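Local structure of ribosome-inactivating protein (Lychnis chalcedonica, 2G5X) at residues Ile34-Lys39 / Leu228-Tyr233; Arg1-Thr5 / Phe16-Leu20. The protein is lychnin, a single-chain plant ribosome-inactivating protein that has the mixed alpha-beta fold of its family. All coordinates share one frame; numbering follows the deposited sequence.

Interaction 1: residues Ile34-Lys39 / Leu228-Tyr233; sequences IPVTKK and LGLLLY
Tyr233 CG and Thr37 OG1 each sit between their own backbone N and carbonyl carbon, chi1 52° and 66°, and this brings ring and hydroxyl together. Tyr233 CD2 lies 3.5 Å from Thr37 OG1, and the Tyr233 N-H points to the same oxygen in a long, bent hydrogen bond, N to OG1 3.2 Å. Thr37 OG1 is also hydrogen-bonded to Ser66 O, so the hydroxyl is gripped from two parts of the chain. Lys39 runs as an extended chain across the Tyr233 ring. Its CB sits over the centre of one face, 3.7 Å from the centroid, a CH-pi contact. Leu232 CG covers the opposite face, so the ring is sandwiched between aliphatic groups.

The backbones meet in a single beta bridge at Val36 and Leu231. Leu231 N gives a nearly straight bond to Pro35 O at 2.8 Å, and Thr37 N returns one to Leu231 O at 2.9 Å. Val36 CA also approaches Leu231 O in a CA-H...O contact.

Toward Ile34 the side chains pack on apolar groups and on carbonyl oxygens. Ile34 CG2 packs on Leu231 CG at 3.7 Å, and its CD1 abuts Leu228 O. Pro35 CG meets Leu230 CD1 at 4.0 Å, the two side chains at about a right angle.

The segment 228-233 comes after helix 203-210, which Leu228, Leu231 and Leu232 touch. Pro35 and Leu230 touch Arg21 and Phe24 of helix 10-25, so the bridged segments lie beside both helices.

Interaction 2: residues Arg1-Thr5 / Phe16-Leu20; sequences RPSWT and FLDSL
Trp4 sets its CB over one face of the Phe16 ring, toward the rim on the CG side. Trp4 CB lies 3.6 Å from Phe16 CG, and it stands 15° off the ring normal from the centroid, a CH-pi contact. The indole follows beside the phenyl ring instead of over it. The two planes are near parallel, at 18°, but slid so far apart that they barely overlap, with 5.4 Å between the centroids of the five-membered ring and the phenyl. The CB of Phe16 points toward the strand, and with CG anti to the backbone N, chi1 158°, the ring presents its face to Trp4 CB. Ser3 O also approaches the ring, 3.6 Å from Phe16 CD1.

Pro2 fills the next position along. Its CB meets Phe16 CE1 at 4.0 Å, and its CG comes 4.0 Å from Leu20 CA. Ser19, modelled in two conformers, brings its OG near Pro2 CG in one of them. Leu20 lies one turn of helix after Phe16, and its N is hydrogen-bonded to Phe16 O.

The contact packs the first strand of a beta-alpha-beta unit on its helix. Strand 3-5 leads into helix 10-25, which leads to strand 45-51, and the two strands lie parallel at one edge of the mixed sheet.

Backbone hydrogen bonds join Pro2 and Trp4 to Asn49, and Trp4 to Val51, and hold the strand in place. Phe16 and Leu20 touch Val48 of strand 45-51 and Val168 of helix 154-173. Trp4 rests on Met167 of that helix, and its ring meets that of Tyr13.

Overall arrangement
Interactions 1 and 2 lie in series along the chain, with interaction 2 closing first. Their centres are about 17 Å apart and their nearest atoms about 6 Å apart, so they do not touch. Helix 10-25 relates them. Its residues 16-20 pack on the N-terminal strand in interaction 2, while Arg21 and Phe24, just beyond, meet residues of interaction 1. One contact is local, spanning ten intervening residues. The other joins parts of the chain separated by 188 residues, one of them close to the C-terminus. Interaction 2 lies nearer the middle of the molecule, its centre about 11 Å from the chain centre against about 15 Å for interaction 1.

Interaction 1: residues Ile34-Lys39 / Leu228-Tyr233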
ATOM      1  N   ILE A  34     -13.882  -9.472  10.265  1.00 10.70           N
ATOM      2  CA  ILE A  34     -12.710  -8.926   9.585  1.00 10.29           C
ATOM      3  C   ILE A  34     -12.784  -9.365   8.121  1.00  8.85           C
ATOM      4  O   ILE A  34     -13.038 -10.537   7.835  1.00 10.68           O
ATOM      5  CB  ILE A  34     -11.393  -9.482  10.179  1.00  9.65           C
ATOM      6  CG1 ILE A  34     -11.321  -9.197  11.681  1.00 10.99           C
ATOM      7  CG2 ILE A  34     -10.195  -8.858   9.457  1.00 10.89           C
ATOM      8  CD1 ILE A  34     -10.168  -9.902  12.368  1.00 12.63           C
ATOM      9  N   PRO A  35     -12.579  -8.437   7.173  1.00  8.87           N
ATOM     10  CA  PRO A  35     -12.640  -8.834   5.761  1.00  8.80           C
ATOM     11  C   PRO A  35     -11.498  -9.783   5.396  1.00  8.85           C
ATOM     12  O   PRO A  35     -10.417  -9.723   5.983  1.00  8.89           O
ATOM     13  CB  PRO A  35     -12.570  -7.497   5.020  1.00 10.21           C
ATOM     14  CG  PRO A  35     -11.775  -6.634   5.945  1.00 11.96           C
ATOM     15  CD  PRO A  35     -12.325  -6.992   7.308  1.00  7.79           C
ATOM     16  N   VAL A  36     -11.746 -10.658   4.426  1.00  8.62           N
ATOM     17  CA  VAL A  36     -10.756 -11.645   4.002  1.00  8.09           C
ATOM     18  C   VAL A  36     -10.498 -11.570   2.499  1.00  8.20           C
ATOM     19  O   VAL A  36     -11.431 -11.420   1.713  1.00  8.52           O
ATOM     20  CB  VAL A  36     -11.248 -13.069   4.341  1.00  8.13           C
ATOM     21  CG1 VAL A  36     -10.137 -14.083   4.103  1.00 10.11           C
ATOM     22  CG2 VAL A  36     -11.747 -13.117   5.784  1.00  8.54           C
ATOM     23  N   THR A  37      -9.235 -11.677   2.094  1.00  8.80           N
ATOM     24  CA  THR A  37      -8.918 -11.628   0.672  1.00  7.75           C
ATOM     25  C   THR A  37      -9.306 -12.948   0.012  1.00  8.53           C
ATOM     26  O   THR A  37      -9.522 -13.959   0.691  1.00  8.21           O
ATOM     27  CB  THR A  37      -7.416 -11.379   0.416  1.00  6.19           C
ATOM     28  OG1 THR A  37      -6.654 -12.502   0.878  1.00  6.96           O
ATOM     29  CG2 THR A  37      -6.955 -10.115   1.135  1.00  7.43           C
ATOM     30  N   LYS A  38      -9.401 -12.929  -1.312  1.00  9.53           N
ATOM     31  CA  LYS A  38      -9.763 -14.114  -2.080  1.00 10.06           C
ATOM     32  C   LYS A  38      -8.549 -14.604  -2.867  1.00 10.15           C
ATOM     33  O   LYS A  38      -7.935 -13.844  -3.618  1.00  9.94           O
ATOM     34  CB  LYS A  38     -10.904 -13.783  -3.048  1.00 12.31           C
ATOM     35  CG  LYS A  38     -11.861 -12.705  -2.554  1.00 14.68           C
ATOM     36  CD  LYS A  38     -12.433 -13.006  -1.171  1.00 17.95           C
ATOM     37  CE  LYS A  38     -13.284 -11.840  -0.677  1.00 18.24           C
ATOM     38  NZ  LYS A  38     -13.801 -12.032   0.712  1.00 17.74           N
ATOM     39  N   LYS A  39      -8.210 -15.878  -2.699  1.00  9.50           N
ATOM     40  CA  LYS A  39      -7.057 -16.452  -3.386  1.00  9.62           C
ATOM     41  C   LYS A  39      -7.135 -16.316  -4.906  1.00 11.03           C
ATOM     42  O   LYS A  39      -6.117 -16.097  -5.569  1.00 11.01           O
ATOM     43  CB  LYS A  39      -6.908 -17.927  -3.002  1.00  9.87           C
ATOM     44  CG  LYS A  39      -5.592 -18.558  -3.426  1.00 12.52           C
ATOM     45  CD  LYS A  39      -5.426 -19.936  -2.798  1.00 14.88           C
ATOM     46  CE  LYS A  39      -4.087 -20.555  -3.153  1.00 18.10           C
ATOM     47  NZ  LYS A  39      -3.887 -21.861  -2.462  1.00 19.68           N
ATOM     48  N   LEU A 228      -5.768  -8.118  13.511  1.00  8.69           N
ATOM     49  CA  LEU A 228      -5.758  -7.826  12.079  1.00  7.24           C
ATOM     50  C   LEU A 228      -6.951  -7.025  11.567  1.00  7.11           C
ATOM     51  O   LEU A 228      -8.063  -7.141  12.084  1.00  7.69           O
ATOM     52  CB  LEU A 228      -5.643  -9.130  11.288  1.00  7.01           C
ATOM     53  CG  LEU A 228      -4.429  -9.991  11.639  1.00  6.46           C
ATOM     54  CD1 LEU A 228      -4.406 -11.221  10.751  1.00  8.13           C
ATOM     55  CD2 LEU A 228      -3.146  -9.187  11.468  1.00  8.28           C
ATOM     56  N   GLY A 229      -6.693  -6.199  10.555  1.00  7.06           N
ATOM     57  CA  GLY A 229      -7.736  -5.398   9.940  1.00  6.17           C
ATOM     58  C   GLY A 229      -8.158  -6.016   8.616  1.00  7.44           C
ATOM     59  O   GLY A 229      -9.176  -5.640   8.036  1.00  7.31           O
ATOM     60  N   LEU A 230      -7.362  -6.968   8.138  1.00  7.41           N
ATOM     61  CA  LEU A 230      -7.629  -7.671   6.887  1.00  6.73           C
ATOM     62  C   LEU A 230      -6.994  -9.050   7.005  1.00  7.42           C
ATOM     63  O   LEU A 230      -5.833  -9.169   7.400  1.00  7.69           O
ATOM     64  CB  LEU A 230      -7.007  -6.918   5.698  1.00  7.85           C
ATOM     65  CG  LEU A 230      -7.100  -7.586   4.317  1.00  6.64           C
ATOM     66  CD1 LEU A 230      -8.554  -7.616   3.855  1.00  8.96           C
ATOM     67  CD2 LEU A 230      -6.248  -6.823   3.304  1.00  7.37           C
ATOM     68  N   LEU A 231      -7.749 -10.094   6.680  1.00  7.29           N
ATOM     69  CA  LEU A 231      -7.212 -11.446   6.759  1.00  7.71           C
ATOM     70  C   LEU A 231      -6.847 -11.960   5.382  1.00  8.16           C
ATOM     71  O   LEU A 231      -7.450 -11.578   4.383  1.00  7.55           O
ATOM     72  CB  LEU A 231      -8.230 -12.416   7.375  1.00  8.02           C
ATOM     73  CG  LEU A 231      -8.757 -12.180   8.791  1.00  8.20           C
ATOM     74  CD1 LEU A 231      -9.598 -13.378   9.208  1.00 11.20           C
ATOM     75  CD2 LEU A 231      -7.605 -11.995   9.760  1.00 11.67           C
ATOM     76  N   LEU A 232      -5.845 -12.827   5.341  1.00  8.86           N
ATOM     77  CA  LEU A 232      -5.434 -13.448   4.096  1.00  9.41           C
ATOM     78  C   LEU A 232      -6.316 -14.693   3.979  1.00  9.15           C
ATOM     79  O   LEU A 232      -6.781 -15.228   4.987  1.00  9.32           O
ATOM     80  CB  LEU A 232      -3.960 -13.858   4.175  1.00 10.28           C
ATOM     81  CG  LEU A 232      -3.330 -14.564   2.970  1.00 11.92           C
ATOM     82  CD1 LEU A 232      -3.150 -13.572   1.833  1.00 10.71           C
ATOM     83  CD2 LEU A 232      -1.984 -15.156   3.369  1.00 12.32           C
ATOM     84  N   TYR A 233      -6.569 -15.138   2.755  1.00  8.90           N
ATOM     85  CA  TYR A 233      -7.366 -16.338   2.540  1.00  9.43           C
ATOM     86  C   TYR A 233      -6.666 -17.486   3.276  1.00 11.82           C
ATOM     87  O   TYR A 233      -5.483 -17.384   3.603  1.00  9.88           O
ATOM     88  CB  TYR A 233      -7.433 -16.636   1.041  1.00 10.38           C
ATOM     89  CG  TYR A 233      -6.071 -16.679   0.389  1.00 10.23           C
ATOM     90  CD1 TYR A 233      -5.273 -17.819   0.472  1.00 12.28           C
ATOM     91  CD2 TYR A 233      -5.561 -15.565  -0.279  1.00 11.12           C
ATOM     92  CE1 TYR A 233      -3.996 -17.849  -0.089  1.00 12.00           C
ATOM     93  CE2 TYR A 233      -4.287 -15.584  -0.843  1.00  9.93           C
ATOM     94  CZ  TYR A 233      -3.512 -16.730  -0.743  1.00 14.17           C
ATOM     95  OH  TYR A 233      -2.252 -16.755  -1.294  1.00 15.31           O
TER

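Interaction 2: residues Arg1-Thr5 / Phe16-Leu20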
ATOM      1  N   ARG A   1     -14.020   4.628  -5.211  1.00 10.75           N
ATOM      2  CA  ARG A   1     -12.589   4.237  -5.097  1.00 10.70           C
ATOM      3  C   ARG A   1     -11.996   4.813  -3.819  1.00  9.95           C
ATOM      4  O   ARG A   1     -12.176   5.997  -3.522  1.00 11.95           O
ATOM      5  CB  ARG A   1     -11.803   4.763  -6.303  1.00 11.00           C
ATOM      6  CG  ARG A   1     -10.336   4.348  -6.323  1.00 11.98           C
ATOM      7  CD  ARG A   1      -9.577   5.031  -7.456  1.00 11.26           C
ATOM      8  NE  ARG A   1     -10.116   4.707  -8.776  1.00 11.32           N
ATOM      9  CZ  ARG A   1      -9.678   5.247  -9.911  1.00 12.55           C
ATOM     10  NH1 ARG A   1      -8.693   6.135  -9.888  1.00 11.16           N
ATOM     11  NH2 ARG A   1     -10.225   4.901 -11.071  1.00  9.92           N
ATOM     12  N   PRO A   2     -11.293   3.981  -3.035  1.00 11.03           N
ATOM     13  CA  PRO A   2     -10.688   4.472  -1.795  1.00 10.70           C
ATOM     14  C   PRO A   2      -9.772   5.644  -2.130  1.00 11.71           C
ATOM     15  O   PRO A   2      -8.970   5.563  -3.062  1.00 12.04           O
ATOM     16  CB  PRO A   2      -9.916   3.258  -1.289  1.00 12.33           C
ATOM     17  CG  PRO A   2     -10.754   2.109  -1.774  1.00 11.42           C
ATOM     18  CD  PRO A   2     -11.076   2.532  -3.188  1.00 11.37           C
ATOM     19  N   SER A   3      -9.898   6.734  -1.382  1.00 10.15           N
ATOM     20  CA  SER A   3      -9.077   7.911  -1.630  1.00 10.39           C
ATOM     21  C   SER A   3      -8.658   8.573  -0.328  1.00  9.96           C
ATOM     22  O   SER A   3      -9.431   8.627   0.632  1.00 10.39           O
ATOM     23  CB  SER A   3      -9.850   8.918  -2.487  1.00 10.26           C
ATOM     24  OG  SER A   3      -9.068  10.064  -2.777  1.00 11.99           O
ATOM     25  N   TRP A   4      -7.426   9.067  -0.295  1.00  8.82           N
ATOM     26  CA  TRP A   4      -6.924   9.749   0.889  1.00  7.66           C
ATOM     27  C   TRP A   4      -6.124  10.982   0.508  1.00  7.16           C
ATOM     28  O   TRP A   4      -5.163  10.901  -0.260  1.00  6.59           O
ATOM     29  CB  TRP A   4      -6.040   8.822   1.738  1.00  8.34           C
ATOM     30  CG  TRP A   4      -5.539   9.477   3.017  1.00  8.42           C
ATOM     31  CD1 TRP A   4      -6.261  10.272   3.868  1.00 10.35           C
ATOM     32  CD2 TRP A   4      -4.221   9.389   3.580  1.00  8.82           C
ATOM     33  NE1 TRP A   4      -5.475  10.686   4.919  1.00 10.51           N
ATOM     34  CE2 TRP A   4      -4.220  10.159   4.768  1.00  9.67           C
ATOM     35  CE3 TRP A   4      -3.042   8.735   3.198  1.00  8.66           C
ATOM     36  CZ2 TRP A   4      -3.082  10.294   5.575  1.00  9.33           C
ATOM     37  CZ3 TRP A   4      -1.908   8.868   4.004  1.00 10.07           C
ATOM     38  CH2 TRP A   4      -1.939   9.643   5.178  1.00  9.26           C
ATOM     39  N   THR A   5      -6.549  12.131   1.022  1.00  8.10           N
ATOM     40  CA  THR A   5      -5.819  13.361   0.781  1.00  8.80           C
ATOM     41  C   THR A   5      -4.765  13.299   1.883  1.00  8.73           C
ATOM     42  O   THR A   5      -5.080  13.383   3.072  1.00 10.25           O
ATOM     43  CB  THR A   5      -6.726  14.597   0.943  1.00 10.39           C
ATOM     44  OG1 THR A   5      -7.705  14.599  -0.102  1.00 12.89           O
ATOM     45  CG2 THR A   5      -5.910  15.882   0.858  1.00 12.77           C
ATOM     46  N   PHE A  16     -10.348   5.889   5.395  1.00  7.65           N
ATOM     47  CA  PHE A  16      -9.745   5.475   4.137  1.00  7.48           C
ATOM     48  C   PHE A  16      -9.325   4.007   4.242  1.00  7.66           C
ATOM     49  O   PHE A  16      -9.610   3.205   3.352  1.00  7.33           O
ATOM     50  CB  PHE A  16      -8.528   6.365   3.841  1.00  7.62           C
ATOM     51  CG  PHE A  16      -7.532   5.752   2.902  1.00  8.20           C
ATOM     52  CD1 PHE A  16      -7.849   5.530   1.563  1.00  9.50           C
ATOM     53  CD2 PHE A  16      -6.268   5.401   3.359  1.00  9.21           C
ATOM     54  CE1 PHE A  16      -6.916   4.964   0.692  1.00 11.21           C
ATOM     55  CE2 PHE A  16      -5.328   4.835   2.499  1.00  9.64           C
ATOM     56  CZ  PHE A  16      -5.651   4.617   1.164  1.00 12.30           C
ATOM     57  N   LEU A  17      -8.655   3.654   5.335  1.00  6.74           N
ATOM     58  CA  LEU A  17      -8.212   2.276   5.527  1.00  6.62           C
ATOM     59  C   LEU A  17      -9.378   1.291   5.595  1.00  7.37           C
ATOM     60  O   LEU A  17      -9.292   0.188   5.050  1.00  7.11           O
ATOM     61  CB  LEU A  17      -7.363   2.154   6.793  1.00  6.01           C
ATOM     62  CG  LEU A  17      -5.995   2.834   6.740  1.00  5.31           C
ATOM     63  CD1 LEU A  17      -5.274   2.603   8.057  1.00  5.29           C
ATOM     64  CD2 LEU A  17      -5.178   2.272   5.580  1.00  8.21           C
ATOM     65  N   ASP A  18     -10.462   1.677   6.263  1.00  6.60           N
ATOM     66  CA  ASP A  18     -11.616   0.785   6.350  1.00  8.72           C
ATOM     67  C   ASP A  18     -12.204   0.583   4.958  1.00  9.98           C
ATOM     68  O   ASP A  18     -12.612  -0.524   4.606  1.00  9.60           O
ATOM     69  CB  ASP A  18     -12.690   1.343   7.297  1.00 10.92           C
ATOM     70  CG  ASP A  18     -12.400   1.036   8.760  1.00 15.46           C
ATOM     71  OD1 ASP A  18     -11.597   0.117   9.032  1.00 17.30           O
ATOM     72  OD2 ASP A  18     -12.990   1.702   9.640  1.00 16.72           O
ATOM     73  N   SER A  19     -12.234   1.647   4.157  1.00  8.77           N
ATOM     74  CA  SER A  19     -12.763   1.546   2.796  1.00  9.63           C
ATOM     75  C   SER A  19     -11.904   0.588   1.984  1.00  9.40           C
ATOM     76  O   SER A  19     -12.414  -0.253   1.246  1.00  8.62           O
ATOM     77  CB  SER A  19     -12.780   2.915   2.111  0.50 10.56           C
ATOM     78  OG  SER A  19     -13.021   2.788   0.722  0.50 14.12           O
ATOM     79  N   LEU A  20     -10.589   0.719   2.126  1.00  8.08           N
ATOM     80  CA  LEU A  20      -9.657  -0.142   1.409  1.00  7.34           C
ATOM     81  C   LEU A  20      -9.804  -1.605   1.842  1.00  7.13           C
ATOM     82  O   LEU A  20      -9.834  -2.507   1.004  1.00  7.08           O
ATOM     83  CB  LEU A  20      -8.218   0.334   1.643  1.00  7.52           C
ATOM     84  CG  LEU A  20      -7.107  -0.503   0.997  1.00  8.04           C
ATOM     85  CD1 LEU A  20      -7.352  -0.631  -0.502  1.00 11.37           C
ATOM     86  CD2 LEU A  20      -5.756   0.152   1.270  1.00  8.58           C
TER